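Local coordinates for protein putative alpha/beta hydrolase (PDB 4RPC) that is probably a hydrolase of the alpha/beta hydrolase family, whose substrate and reaction have not been established, at residues A[32-37]-A[51-56]; A[69-74]-A[190-195]; A[158-161]-A[167-170]; A[232-237]-A[253-258]. All blocks are in the same frame, centred on the assembly; numbering follows the deposited sequence.

Contact 1 of 4, residues A[32-37]-A[51-56]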
loop_
_atom_site.group_PDB
_atom_site.type_symbol
_atom_site.label_atom_id
_atom_site.label_comp_id
_atom_site.label_asym_id
_atom_site.label_seq_id
_atom_site.Cartn_x
_atom_site.Cartn_y
_atom_site.Cartn_z
ATOM N N PHE A 32 -2.445 -2.360 -8.857
ATOM C CA PHE A 32 -2.309 -3.753 -8.374
ATOM C C PHE A 32 -3.691 -4.360 -8.291
ATOM O O PHE A 32 -4.671 -3.691 -8.636
ATOM C CB PHE A 32 -1.603 -3.806 -7.016
ATOM C CG PHE A 32 -0.180 -3.317 -7.040
ATOM C CD1 PHE A 32 0.441 -2.946 -8.221
ATOM C CD2 PHE A 32 0.587 -3.338 -5.873
ATOM C CE1 PHE A 32 1.794 -2.588 -8.231
ATOM C CE2 PHE A 32 1.917 -2.953 -5.875
ATOM C CZ PHE A 32 2.508 -2.565 -7.051
ATOM N N TYR A 33 -3.776 -5.606 -7.836
ATOM C CA TYR A 33 -5.031 -6.286 -7.702
ATOM C C TYR A 33 -5.052 -7.038 -6.403
ATOM O O TYR A 33 -4.091 -7.669 -6.060
ATOM C CB TYR A 33 -5.196 -7.268 -8.869
ATOM C CG TYR A 33 -6.561 -7.891 -8.989
ATOM C CD1 TYR A 33 -7.703 -7.094 -8.925
ATOM C CD2 TYR A 33 -6.722 -9.265 -9.225
ATOM C CE1 TYR A 33 -8.975 -7.628 -9.063
ATOM C CE2 TYR A 33 -7.993 -9.815 -9.365
ATOM C CZ TYR A 33 -9.127 -8.996 -9.266
ATOM O OH TYR A 33 -10.413 -9.492 -9.365
ATOM N N TRP A 34 -6.161 -6.996 -5.696
ATOM C CA TRP A 34 -6.274 -7.588 -4.377
ATOM C C TRP A 34 -5.886 -9.067 -4.360
ATOM O O TRP A 34 -5.239 -9.496 -3.424
ATOM C CB TRP A 34 -7.690 -7.440 -3.837
ATOM C CG TRP A 34 -8.688 -8.402 -4.452
ATOM C CD1 TRP A 34 -9.402 -8.222 -5.571
ATOM C CD2 TRP A 34 -9.054 -9.699 -3.942
ATOM N NE1 TRP A 34 -10.192 -9.317 -5.819
ATOM C CE2 TRP A 34 -10.003 -10.236 -4.817
ATOM C CE3 TRP A 34 -8.667 -10.448 -2.825
ATOM C CZ2 TRP A 34 -10.586 -11.504 -4.622
ATOM C CZ3 TRP A 34 -9.250 -11.733 -2.632
ATOM C CH2 TRP A 34 -10.193 -12.233 -3.528
ATOM N N GLN A 35 -6.221 -9.809 -5.416
ATOM C CA GLN A 35 -6.149 -11.248 -5.398
ATOM C C GLN A 35 -4.797 -11.728 -5.754
ATOM O O GLN A 35 -4.486 -12.865 -5.465
ATOM C CB GLN A 35 -7.172 -11.857 -6.346
ATOM C CG GLN A 35 -7.542 -13.307 -6.070
ATOM C CD GLN A 35 -8.601 -13.787 -7.035
ATOM O OE1 GLN A 35 -8.636 -13.371 -8.185
ATOM N NE2 GLN A 35 -9.471 -14.669 -6.575
ATOM N N THR A 36 -3.989 -10.898 -6.410
ATOM C CA THR A 36 -2.628 -11.307 -6.760
ATOM C C THR A 36 -1.568 -10.678 -5.898
ATOM O O THR A 36 -0.459 -11.136 -5.812
ATOM C CB THR A 36 -2.284 -10.999 -8.226
ATOM O OG1 THR A 36 -2.351 -9.600 -8.468
ATOM C CG2 THR A 36 -3.229 -11.731 -9.178
ATOM N N CYS A 37 -1.906 -9.560 -5.308
ATOM C CA CYS A 37 -0.997 -8.840 -4.445
ATOM C C CYS A 37 -0.646 -9.653 -3.186
ATOM O O CYS A 37 0.495 -9.706 -2.786
ATOM C CB CYS A 37 -1.716 -7.544 -4.027
ATOM S SG CYS A 37 -0.539 -6.318 -3.565
ATOM N N LEU A 51 -8.226 -12.049 7.595
ATOM C CA LEU A 51 -7.643 -11.207 6.578
ATOM C C LEU A 51 -8.760 -10.455 5.919
ATOM O O LEU A 51 -9.725 -11.039 5.449
ATOM C CB LEU A 51 -6.887 -12.040 5.509
ATOM C CG LEU A 51 -5.559 -12.729 5.871
ATOM C CD1 LEU A 51 -4.804 -12.005 6.982
ATOM C CD2 LEU A 51 -5.729 -14.187 6.218
ATOM N N LEU A 52 -8.622 -9.159 5.883
ATOM C CA LEU A 52 -9.527 -8.312 5.152
ATOM C C LEU A 52 -8.794 -7.566 4.044
ATOM O O LEU A 52 -7.852 -6.804 4.320
ATOM C CB LEU A 52 -10.108 -7.322 6.156
ATOM C CG LEU A 52 -10.688 -7.950 7.438
ATOM C CD1 LEU A 52 -10.767 -6.928 8.574
ATOM C CD2 LEU A 52 -12.047 -8.520 7.098
ATOM N N ILE A 53 -9.245 -7.725 2.807
ATOM C CA ILE A 53 -8.543 -7.215 1.663
ATOM C C ILE A 53 -9.441 -6.365 0.776
ATOM O O ILE A 53 -10.294 -6.874 0.079
ATOM C CB ILE A 53 -7.920 -8.340 0.808
ATOM C CG1 ILE A 53 -7.246 -9.437 1.698
ATOM C CG2 ILE A 53 -6.916 -7.774 -0.160
ATOM C CD1 ILE A 53 -8.159 -10.535 2.088
ATOM N N PRO A 54 -9.283 -5.042 0.823
ATOM C CA PRO A 54 -10.145 -4.262 -0.048
ATOM C C PRO A 54 -9.703 -4.249 -1.517
ATOM O O PRO A 54 -8.558 -4.518 -1.823
ATOM C CB PRO A 54 -10.011 -2.847 0.526
ATOM C CG PRO A 54 -8.755 -2.851 1.338
ATOM C CD PRO A 54 -8.671 -4.232 1.877
ATOM N N GLU A 55 -10.609 -3.912 -2.422
ATOM C CA GLU A 55 -10.236 -3.472 -3.770
ATOM C C GLU A 55 -10.237 -1.968 -3.814
ATOM O O GLU A 55 -11.218 -1.344 -3.440
ATOM C CB GLU A 55 -11.288 -3.923 -4.741
ATOM C CG GLU A 55 -11.410 -5.402 -4.820
ATOM C CD GLU A 55 -12.494 -5.852 -5.783
ATOM O OE1 GLU A 55 -13.200 -4.988 -6.415
ATOM O OE2 GLU A 55 -12.617 -7.089 -5.862
ATOM N N LEU A 56 -9.151 -1.352 -4.222
ATOM C CA LEU A 56 -9.177 0.082 -4.466
ATOM C C LEU A 56 -10.167 0.348 -5.599
ATOM O O LEU A 56 -10.351 -0.477 -6.496
ATOM C CB LEU A 56 -7.790 0.596 -4.844
ATOM C CG LEU A 56 -6.676 0.552 -3.790
ATOM C CD1 LEU A 56 -5.439 1.231 -4.361
ATOM C CD2 LEU A 56 -7.131 1.311 -2.590
#

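Contact 2 of 4, residues A[69-74]-A[190-195]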
loop_
_atom_site.group_PDB
_atom_site.type_symbol
_atom_site.label_atom_id
_atom_site.label_comp_id
_atom_site.label_asym_id
_atom_site.label_seq_id
_atom_site.Cartn_x
_atom_site.Cartn_y
_atom_site.Cartn_z
ATOM N N SER A 69 -10.081 10.170 -3.623
ATOM C CA SER A 69 -9.013 10.590 -2.770
ATOM C C SER A 69 -8.696 9.505 -1.742
ATOM O O SER A 69 -9.481 8.617 -1.447
ATOM C CB SER A 69 -9.438 11.854 -2.005
ATOM O OG SER A 69 -10.555 11.521 -1.214
ATOM N N VAL A 70 -7.526 9.630 -1.161
ATOM C CA VAL A 70 -7.143 8.757 -0.112
ATOM C C VAL A 70 -8.145 8.907 0.974
ATOM O O VAL A 70 -8.555 7.900 1.531
ATOM C CB VAL A 70 -5.717 9.069 0.414
ATOM C CG1 VAL A 70 -5.422 8.280 1.675
ATOM C CG2 VAL A 70 -4.672 8.840 -0.643
ATOM N N GLU A 71 -8.533 10.138 1.332
ATOM C CA GLU A 71 -9.529 10.365 2.422
ATOM C C GLU A 71 -10.893 9.650 2.175
ATOM O O GLU A 71 -11.517 9.073 3.094
ATOM C CB GLU A 71 -9.807 11.876 2.649
ATOM C CG GLU A 71 -8.619 12.683 3.205
ATOM C CD GLU A 71 -7.586 13.106 2.152
ATOM O OE1 GLU A 71 -7.692 12.748 0.952
ATOM O OE2 GLU A 71 -6.625 13.804 2.532
ATOM N N GLU A 72 -11.405 9.769 0.961
ATOM C CA GLU A 72 -12.695 9.163 0.684
ATOM C C GLU A 72 -12.586 7.610 0.649
ATOM O O GLU A 72 -13.418 6.904 1.210
ATOM C CB GLU A 72 -13.267 9.741 -0.576
ATOM C CG GLU A 72 -14.756 9.475 -0.709
ATOM C CD GLU A 72 -15.408 10.394 -1.746
ATOM O OE1 GLU A 72 -15.207 11.641 -1.641
ATOM O OE2 GLU A 72 -16.094 9.854 -2.649
ATOM N N THR A 73 -11.512 7.094 0.103
ATOM C CA THR A 73 -11.272 5.649 0.104
ATOM C C THR A 73 -11.142 5.114 1.547
ATOM O O THR A 73 -11.825 4.137 1.953
ATOM C CB THR A 73 -10.048 5.364 -0.791
ATOM O OG1 THR A 73 -10.439 5.580 -2.145
ATOM C CG2 THR A 73 -9.518 3.954 -0.623
ATOM N N ALA A 74 -10.376 5.814 2.377
ATOM C CA ALA A 74 -10.236 5.447 3.798
ATOM C C ALA A 74 -11.598 5.487 4.494
ATOM O O ALA A 74 -11.984 4.511 5.149
ATOM C CB ALA A 74 -9.228 6.344 4.504
ATOM N N TYR A 190 -0.620 10.857 -5.413
ATOM C CA TYR A 190 0.239 12.008 -5.482
ATOM C C TYR A 190 -0.327 13.273 -4.840
ATOM O O TYR A 190 0.421 14.093 -4.443
ATOM C CB TYR A 190 0.627 12.297 -6.951
ATOM C CG TYR A 190 1.656 11.338 -7.448
ATOM C CD1 TYR A 190 2.815 11.100 -6.719
ATOM C CD2 TYR A 190 1.490 10.678 -8.631
ATOM C CE1 TYR A 190 3.777 10.203 -7.166
ATOM C CE2 TYR A 190 2.420 9.764 -9.086
ATOM C CZ TYR A 190 3.559 9.529 -8.360
ATOM O OH TYR A 190 4.508 8.678 -8.825
ATOM N N ARG A 191 -1.639 13.421 -4.750
ATOM C CA ARG A 191 -2.279 14.550 -4.088
ATOM C C ARG A 191 -2.197 14.492 -2.567
ATOM O O ARG A 191 -2.110 15.525 -1.925
ATOM C CB ARG A 191 -3.764 14.600 -4.462
ATOM C CG ARG A 191 -4.456 15.890 -4.131
ATOM C CD ARG A 191 -4.416 16.890 -5.254
ATOM N NE ARG A 191 -4.934 16.327 -6.503
ATOM C CZ ARG A 191 -4.787 16.900 -7.704
ATOM N NH1 ARG A 191 -4.142 18.072 -7.816
ATOM N NH2 ARG A 191 -5.280 16.268 -8.810
ATOM N N TYR A 192 -2.251 13.288 -1.982
ATOM C CA TYR A 192 -2.319 13.155 -0.505
ATOM C C TYR A 192 -1.211 13.941 0.178
ATOM O O TYR A 192 -0.029 13.775 -0.093
ATOM C CB TYR A 192 -2.251 11.700 -0.106
ATOM C CG TYR A 192 -2.601 11.398 1.348
ATOM C CD1 TYR A 192 -3.835 11.738 1.870
ATOM C CD2 TYR A 192 -1.730 10.745 2.164
ATOM C CE1 TYR A 192 -4.152 11.437 3.187
ATOM C CE2 TYR A 192 -2.025 10.464 3.481
ATOM C CZ TYR A 192 -3.245 10.782 4.002
ATOM O OH TYR A 192 -3.560 10.488 5.350
ATOM N N ASP A 193 -1.583 14.808 1.077
ATOM C CA ASP A 193 -0.592 15.579 1.803
ATOM C C ASP A 193 -0.711 15.323 3.309
ATOM O O ASP A 193 -1.571 15.878 3.990
ATOM C CB ASP A 193 -0.789 17.036 1.416
ATOM C CG ASP A 193 0.234 17.978 2.027
ATOM O OD1 ASP A 193 1.172 17.560 2.715
ATOM O OD2 ASP A 193 0.031 19.183 1.841
ATOM N N LEU A 194 0.147 14.453 3.818
ATOM C CA LEU A 194 0.072 14.015 5.218
ATOM C C LEU A 194 0.569 15.081 6.211
ATOM O O LEU A 194 -0.015 15.259 7.243
ATOM C CB LEU A 194 0.899 12.751 5.403
ATOM C CG LEU A 194 1.017 12.178 6.802
ATOM C CD1 LEU A 194 -0.375 11.942 7.321
ATOM C CD2 LEU A 194 1.848 10.914 6.774
ATOM N N LYS A 195 1.631 15.799 5.870
ATOM C CA LYS A 195 2.168 16.833 6.748
ATOM C C LYS A 195 1.105 17.848 7.111
ATOM O O LYS A 195 1.027 18.252 8.273
ATOM C CB LYS A 195 3.363 17.551 6.088
ATOM C CG LYS A 195 3.975 18.656 6.940
ATOM C CD LYS A 195 5.504 18.588 6.959
ATOM C CE LYS A 195 6.117 19.861 7.531
ATOM N NZ LYS A 195 5.535 20.214 8.868
HETATM O O HOH W 1 -4.459 15.163 1.552
#

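Contact 3 of 4, residues A[158-161]-A[167-170]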
loop_
_atom_site.group_PDB
_atom_site.type_symbol
_atom_site.label_atom_id
_atom_site.label_comp_id
_atom_site.label_asym_id
_atom_site.label_seq_id
_atom_site.Cartn_x
_atom_site.Cartn_y
_atom_site.Cartn_z
HETATM N N MSE A 158 13.262 3.930 -7.927
HETATM C CA MSE A 158 12.505 2.847 -7.315
HETATM C C MSE A 158 13.382 1.628 -7.020
HETATM O O MSE A 158 12.916 0.690 -6.384
HETATM C CB MSE A 158 11.344 2.468 -8.207
HETATM C CG MSE A 158 10.351 3.603 -8.379
HETATM SE SE MSE A 158 8.845 2.895 -9.472
HETATM C CE MSE A 158 7.768 2.250 -7.998
ATOM N N GLY A 159 14.641 1.595 -7.479
ATOM C CA GLY A 159 15.608 0.555 -6.999
ATOM C C GLY A 159 15.820 -0.560 -7.993
ATOM O O GLY A 159 16.213 -1.684 -7.629
ATOM N N PHE A 160 15.653 -0.216 -9.266
ATOM C CA PHE A 160 15.725 -1.190 -10.339
ATOM C C PHE A 160 16.738 -0.851 -11.406
ATOM O O PHE A 160 16.523 -1.122 -12.594
ATOM C CB PHE A 160 14.328 -1.354 -10.963
ATOM C CG PHE A 160 13.305 -1.848 -10.004
ATOM C CD1 PHE A 160 13.410 -3.127 -9.448
ATOM C CD2 PHE A 160 12.208 -1.045 -9.649
ATOM C CE1 PHE A 160 12.452 -3.598 -8.551
ATOM C CE2 PHE A 160 11.262 -1.505 -8.754
ATOM C CZ PHE A 160 11.388 -2.786 -8.193
ATOM N N ALA A 161 17.843 -0.243 -10.994
ATOM C CA ALA A 161 19.002 -0.029 -11.895
ATOM C C ALA A 161 19.522 -1.342 -12.528
ATOM O O ALA A 161 20.108 -1.311 -13.584
ATOM C CB ALA A 161 20.137 0.655 -11.159
ATOM N N GLU A 167 10.673 -7.895 -14.282
ATOM C CA GLU A 167 10.533 -9.181 -13.586
ATOM C C GLU A 167 9.864 -8.970 -12.236
ATOM O O GLU A 167 9.031 -9.750 -11.847
ATOM C CB GLU A 167 11.885 -9.892 -13.448
ATOM C CG GLU A 167 12.594 -9.600 -12.145
ATOM C CD GLU A 167 13.666 -10.630 -11.814
ATOM O OE1 GLU A 167 14.715 -10.662 -12.508
ATOM O OE2 GLU A 167 13.450 -11.402 -10.855
ATOM N N VAL A 168 10.174 -7.884 -11.546
ATOM C CA VAL A 168 9.607 -7.633 -10.213
ATOM C C VAL A 168 8.175 -7.068 -10.167
ATOM O O VAL A 168 7.385 -7.487 -9.341
ATOM C CB VAL A 168 10.495 -6.669 -9.412
ATOM C CG1 VAL A 168 9.873 -6.343 -8.074
ATOM C CG2 VAL A 168 11.873 -7.277 -9.159
ATOM N N LEU A 169 7.869 -6.099 -11.016
ATOM C CA LEU A 169 6.623 -5.354 -10.937
ATOM C C LEU A 169 5.545 -5.897 -11.857
ATOM O O LEU A 169 4.367 -5.821 -11.565
ATOM C CB LEU A 169 6.876 -3.852 -11.295
ATOM C CG LEU A 169 7.659 -3.031 -10.261
ATOM C CD1 LEU A 169 7.910 -1.591 -10.655
ATOM C CD2 LEU A 169 6.994 -3.066 -8.890
ATOM N N GLN A 170 5.944 -6.422 -12.996
ATOM C CA GLN A 170 4.974 -6.872 -13.964
ATOM C C GLN A 170 4.009 -7.874 -13.360
ATOM O O GLN A 170 2.826 -7.813 -13.658
ATOM C CB GLN A 170 5.680 -7.435 -15.198
ATOM C CG GLN A 170 4.747 -7.689 -16.359
ATOM C CD GLN A 170 5.418 -8.390 -17.537
ATOM O OE1 GLN A 170 6.518 -8.888 -17.463
ATOM N NE2 GLN A 170 4.738 -8.425 -18.610
#

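Contact 4 of 4, residues A[232-237]-A[253-258]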
loop_
_atom_site.group_PDB
_atom_site.type_symbol
_atom_site.label_atom_id
_atom_site.label_comp_id
_atom_site.label_asym_id
_atom_site.label_seq_id
_atom_site.Cartn_x
_atom_site.Cartn_y
_atom_site.Cartn_z
ATOM N N ASP A 232 9.555 1.551 14.278
ATOM C CA ASP A 232 10.386 0.398 13.967
ATOM C C ASP A 232 10.647 0.351 12.463
ATOM O O ASP A 232 9.707 0.395 11.641
ATOM C CB ASP A 232 9.692 -0.897 14.429
ATOM C CG ASP A 232 9.443 -0.920 15.961
ATOM O OD1 ASP A 232 10.337 -0.539 16.742
ATOM O OD2 ASP A 232 8.334 -1.295 16.397
ATOM N N ILE A 233 11.919 0.268 12.092
ATOM C CA ILE A 233 12.322 0.204 10.677
ATOM C C ILE A 233 12.841 -1.166 10.303
ATOM O O ILE A 233 13.725 -1.696 10.950
ATOM C CB ILE A 233 13.487 1.169 10.305
ATOM C CG1 ILE A 233 13.085 2.657 10.386
ATOM C CG2 ILE A 233 13.979 0.845 8.882
ATOM C CD1 ILE A 233 12.835 3.158 11.779
ATOM N N TYR A 234 12.345 -1.680 9.186
ATOM C CA TYR A 234 12.756 -2.981 8.670
ATOM C C TYR A 234 13.373 -2.770 7.290
ATOM O O TYR A 234 12.685 -2.376 6.378
ATOM C CB TYR A 234 11.555 -3.917 8.636
ATOM C CG TYR A 234 10.999 -4.155 10.016
ATOM C CD1 TYR A 234 11.583 -5.116 10.860
ATOM C CD2 TYR A 234 9.925 -3.398 10.524
ATOM C CE1 TYR A 234 11.073 -5.354 12.117
ATOM C CE2 TYR A 234 9.438 -3.630 11.780
ATOM C CZ TYR A 234 10.024 -4.610 12.563
ATOM O OH TYR A 234 9.553 -4.849 13.808
ATOM N N GLU A 235 14.682 -3.031 7.179
ATOM C CA GLU A 235 15.469 -2.784 5.978
ATOM C C GLU A 235 15.579 -4.124 5.239
ATOM O O GLU A 235 15.853 -5.121 5.861
ATOM C CB GLU A 235 16.863 -2.279 6.368
ATOM C CG GLU A 235 16.923 -1.473 7.676
ATOM C CD GLU A 235 17.872 -0.256 7.666
ATOM O OE1 GLU A 235 19.116 -0.409 7.475
ATOM O OE2 GLU A 235 17.346 0.867 7.872
ATOM N N PHE A 236 15.358 -4.160 3.926
ATOM C CA PHE A 236 15.559 -5.400 3.159
ATOM C C PHE A 236 16.589 -5.096 2.102
ATOM O O PHE A 236 16.354 -4.211 1.250
ATOM C CB PHE A 236 14.234 -5.869 2.552
ATOM C CG PHE A 236 13.214 -6.243 3.576
ATOM C CD1 PHE A 236 13.185 -7.522 4.099
ATOM C CD2 PHE A 236 12.298 -5.312 4.041
ATOM C CE1 PHE A 236 12.239 -7.891 5.070
ATOM C CE2 PHE A 236 11.342 -5.665 5.004
ATOM C CZ PHE A 236 11.320 -6.954 5.522
ATOM N N PRO A 237 17.770 -5.749 2.183
ATOM C CA PRO A 237 18.886 -5.328 1.335
ATOM C C PRO A 237 18.673 -5.797 -0.088
ATOM O O PRO A 237 17.979 -6.814 -0.308
ATOM C CB PRO A 237 20.096 -6.055 1.938
ATOM C CG PRO A 237 19.523 -7.269 2.629
ATOM C CD PRO A 237 18.067 -6.982 2.937
ATOM N N SER A 253 4.570 -11.984 5.598
ATOM C CA SER A 253 3.825 -12.877 6.544
ATOM C C SER A 253 4.493 -13.074 7.867
ATOM O O SER A 253 3.867 -12.993 8.902
ATOM C CB SER A 253 3.670 -14.270 5.971
ATOM O OG SER A 253 2.908 -14.169 4.829
ATOM N N ARG A 254 5.772 -13.398 7.803
ATOM C CA ARG A 254 6.550 -13.666 9.011
ATOM C C ARG A 254 6.599 -12.407 9.855
ATOM O O ARG A 254 6.399 -12.422 11.043
ATOM C CB ARG A 254 7.957 -14.082 8.605
ATOM C CG ARG A 254 8.610 -15.090 9.489
ATOM C CD ARG A 254 9.510 -16.010 8.679
ATOM N NE ARG A 254 10.910 -15.852 9.036
ATOM C CZ ARG A 254 11.484 -16.374 10.116
ATOM N NH1 ARG A 254 10.781 -17.083 10.999
ATOM N NH2 ARG A 254 12.773 -16.178 10.315
ATOM N N LEU A 255 6.836 -11.286 9.221
ATOM C CA LEU A 255 6.943 -10.038 9.943
ATOM C C LEU A 255 5.621 -9.644 10.635
ATOM O O LEU A 255 5.617 -9.183 11.786
ATOM C CB LEU A 255 7.353 -8.963 8.958
ATOM C CG LEU A 255 7.778 -7.628 9.536
ATOM C CD1 LEU A 255 8.766 -7.821 10.673
ATOM C CD2 LEU A 255 8.402 -6.791 8.414
ATOM N N ILE A 256 4.502 -9.829 9.940
ATOM C CA ILE A 256 3.199 -9.568 10.535
ATOM C C ILE A 256 2.982 -10.414 11.808
ATOM O O ILE A 256 2.555 -9.905 12.840
ATOM C CB ILE A 256 2.042 -9.803 9.536
ATOM C CG1 ILE A 256 2.025 -8.680 8.494
ATOM C CG2 ILE A 256 0.718 -9.753 10.266
ATOM C CD1 ILE A 256 1.099 -8.915 7.303
ATOM N N ARG A 257 3.303 -11.694 11.726
ATOM C CA ARG A 257 3.204 -12.615 12.882
ATOM C C ARG A 257 4.097 -12.136 13.995
ATOM O O ARG A 257 3.673 -12.116 15.130
ATOM C CB ARG A 257 3.631 -14.053 12.534
ATOM C CG ARG A 257 2.661 -14.836 11.658
ATOM C CD ARG A 257 2.976 -16.347 11.582
ATOM N NE ARG A 257 1.856 -17.108 10.981
ATOM C CZ ARG A 257 0.867 -17.695 11.664
ATOM N NH1 ARG A 257 0.828 -17.645 12.998
ATOM N NH2 ARG A 257 -0.113 -18.329 11.014
ATOM N N GLU A 258 5.322 -11.731 13.659
ATOM C CA GLU A 258 6.316 -11.287 14.663
ATOM C C GLU A 258 5.879 -10.046 15.384
ATOM O O GLU A 258 5.915 -9.989 16.570
ATOM C CB GLU A 258 7.678 -10.994 14.009
ATOM C CG GLU A 258 8.463 -12.231 13.566
ATOM C CD GLU A 258 9.708 -11.861 12.758
ATOM O OE1 GLU A 258 9.761 -10.722 12.184
ATOM O OE2 GLU A 258 10.621 -12.714 12.678
#

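Contact 1 of 4, residues A[32-37]-A[51-56]
Trp34 meets Ile53 and Glu55 beside the central sheet of an alpha/beta hydrolase fold, a worked example of one large aromatic residue joining a loop to a strand end. The loop that follows strand 23-27, which in many relatives helps to form the oxyanion hole, runs here into the short helix 34-37, and Trp34 opens that helix just after the N-cap residue Tyr33. The apolar part of the contact lies at the base of the indole: Trp34 CB rests 3.8 Å from Ile53 CG2, a methyl that sits at the ring's edge near its plane, and the two side chains cross at about a right angle. Ile53 turns this methyl toward the indole, with CG2 anti to its backbone N.

The polar part is an approach without a bond. Glu55 is extended beyond CG and brings its carboxylate obliquely to the pyrrole end of the indole, the two planes 27° apart, with CG 3.5 Å from Trp34 CD1. Trp34 NE1 and Glu55 OE2 are 3.3 Å apart, but the angle is too poor for a hydrogen bond. The acid is held instead by His14, bonded to OE2, and by Lys12, which forms a salt bridge with OE1. Stacking completes the setting, since the indole also lies against the His14 ring. An alanine here would take away the indole, and the His14 ring would probably be left without its stacking partner and Glu55 CG with a gap beside it. At the backbone, Pro54 O stands 3.7 Å from Trp34 CB.

Contact 2 of 4, residues A[69-74]-A[190-195]
Tyr192 fits against Val70 and Glu71, a worked case of an aromatic residue at a helix end being seated on the first turn of another helix. Walking along 190-195, Tyr190 and Arg191 finish helix 179-191, and Tyr192 is the first residue to leave helical angles. Its CG lies anti to the backbone N (chi1 -168°), which carries the ring across the start of helix 70-83. Val70 CG1 sits over one ring face in a CH-pi contact, 3.9 Å from the centroid of the Tyr192 ring and displaced toward its rim. The other methyl, Val70 CG2, reaches back to Tyr192 CB at 3.8 Å. Glu71 comes to the ring edge, its OE2 3.5 Å from Tyr192 CE1; a bend at chi2 (81°) curls the acid round to this position. The phenol OH is hydrogen-bonded to Glu104 on helix 97-108.

At Asp193 the backbone takes over. A water accepts from Asp193 N at 2.9 Å and donates to Glu71 OE2 at 2.7 Å, and the same carboxylate oxygen forms a salt bridge with Lys197. Leu194 then packs on helices 97-108 and 220-226. The receiving turn is itself fixed by Ser69, whose OG caps the helix by accepting from Glu72 N. Helix 179-191 belongs to the helical insertion between strands 112-119 and 204-210, so the arrangement is consistent with a helical cap rejoining the core of an alpha/beta hydrolase.

Contact 3 of 4, residues A[158-161]-A[167-170]
Phe160 rests on Val168 and Leu169, an example of a short turn between two helices in which one aromatic ring packs back on the second helix. The touching is done by the outer half of the ring: Phe160 CE1 lies 3.7 Å from Val168 CB, and Phe160 CZ lies 3.9 Å from Val168 CG1. At the other meta carbon, Phe160 CE2 lies 3.9 Å from Leu169 CD1. Both aliphatic side chains approach obliquely, so the ring is braced by two successive residues of helix 165-169. A glycine here would remove the ring and would probably leave Val168 and Leu169 facing a gap.

The next shell sets these groups in place. Phe160 holds CG anti to its carbonyl carbon (chi1 -61°), which points the ring across to the helix. Before it, Gly159 ends helix 154-157 in a Schellman motif; with phi at 103°, a beta carbon there would press on the carbonyl oxygen of Met158. The helix partner is tied down through Val168 O, which is hydrogen-bonded to Ser246 OG, and through Glu167, paired with Lys247.

Farther out, Met158, modelled as selenomethionine, is joined by backbone hydrogen bonding to His241, while Phe160 and Val168 both pack on Glu243 of helix 243-247. His241 belongs to a probable Ser-His-Glu triad, and the arrangement is consistent with the helical cap that many alpha/beta hydrolases carry over the active site.

Contact 4 of 4, residues A[232-237]-A[253-258]
The helix turn that presents Leu255 to Tyr234 and Phe236 is secured by Glu258 N donating to Arg254 O at 2.9 Å, one of the regular backbone bonds of helix 249-259. Between this helix and strand 232-236 the contact is apolar, illustrating how one branched side chain can serve two rings. Leu255 CD1 lies over one face of the Tyr234 ring in a CH-pi contact, 3.9 Å from the centroid and 20° off the ring normal, with its nearest approach to Tyr234 CE1 at 3.7 Å. CD2 bridges the two rings, 4.0 Å from Tyr234 CG. At the edge of the second ring, Leu255 CD2 is 4.1 Å from Phe236 CZ.

The fork reaches the strand because Leu255 CG stands anti to its backbone N (chi1 -169°), with the branch then turned at chi2. Tyr234 and Phe236, two apart in the strand, send their rings from the same side of the sheet toward the helix, and they hold nearly the same first torsion. Leu255 also touches Leu208 on the neighbouring strand 204-210. Elsewhere along this helix, Ser253 is bonded to Asp44 and Arg257 forms a salt bridge with Asp47, which ties it to helix 39-45 and the loop beyond. Strand 232-236 is one of the two edge strands of the sheet, and a C-terminal helix packed on this end of the sheet is characteristic of the alpha/beta hydrolase fold.

How the contacts relate
From the N terminus, contact 1 closes first, joining the loop and short helix after strand 23-27 to strand 50-54. Contact 2 opens soon after and spans the longest stretch of chain, from the start of helix 70-83 to the end of helix 179-191; within it the short turn of contact 3 is nested. Contact 4 follows in series, binding the last strand to the last helix. None of the loops cross. Contacts 1 and 2 touch directly through Leu56 CD2 and Thr73 CG2, 4.1 Å apart. Contacts 1 and 4 both reach the central sheet, while contacts 2 and 3 involve the helical insertion, one where it rejoins the core and one within it.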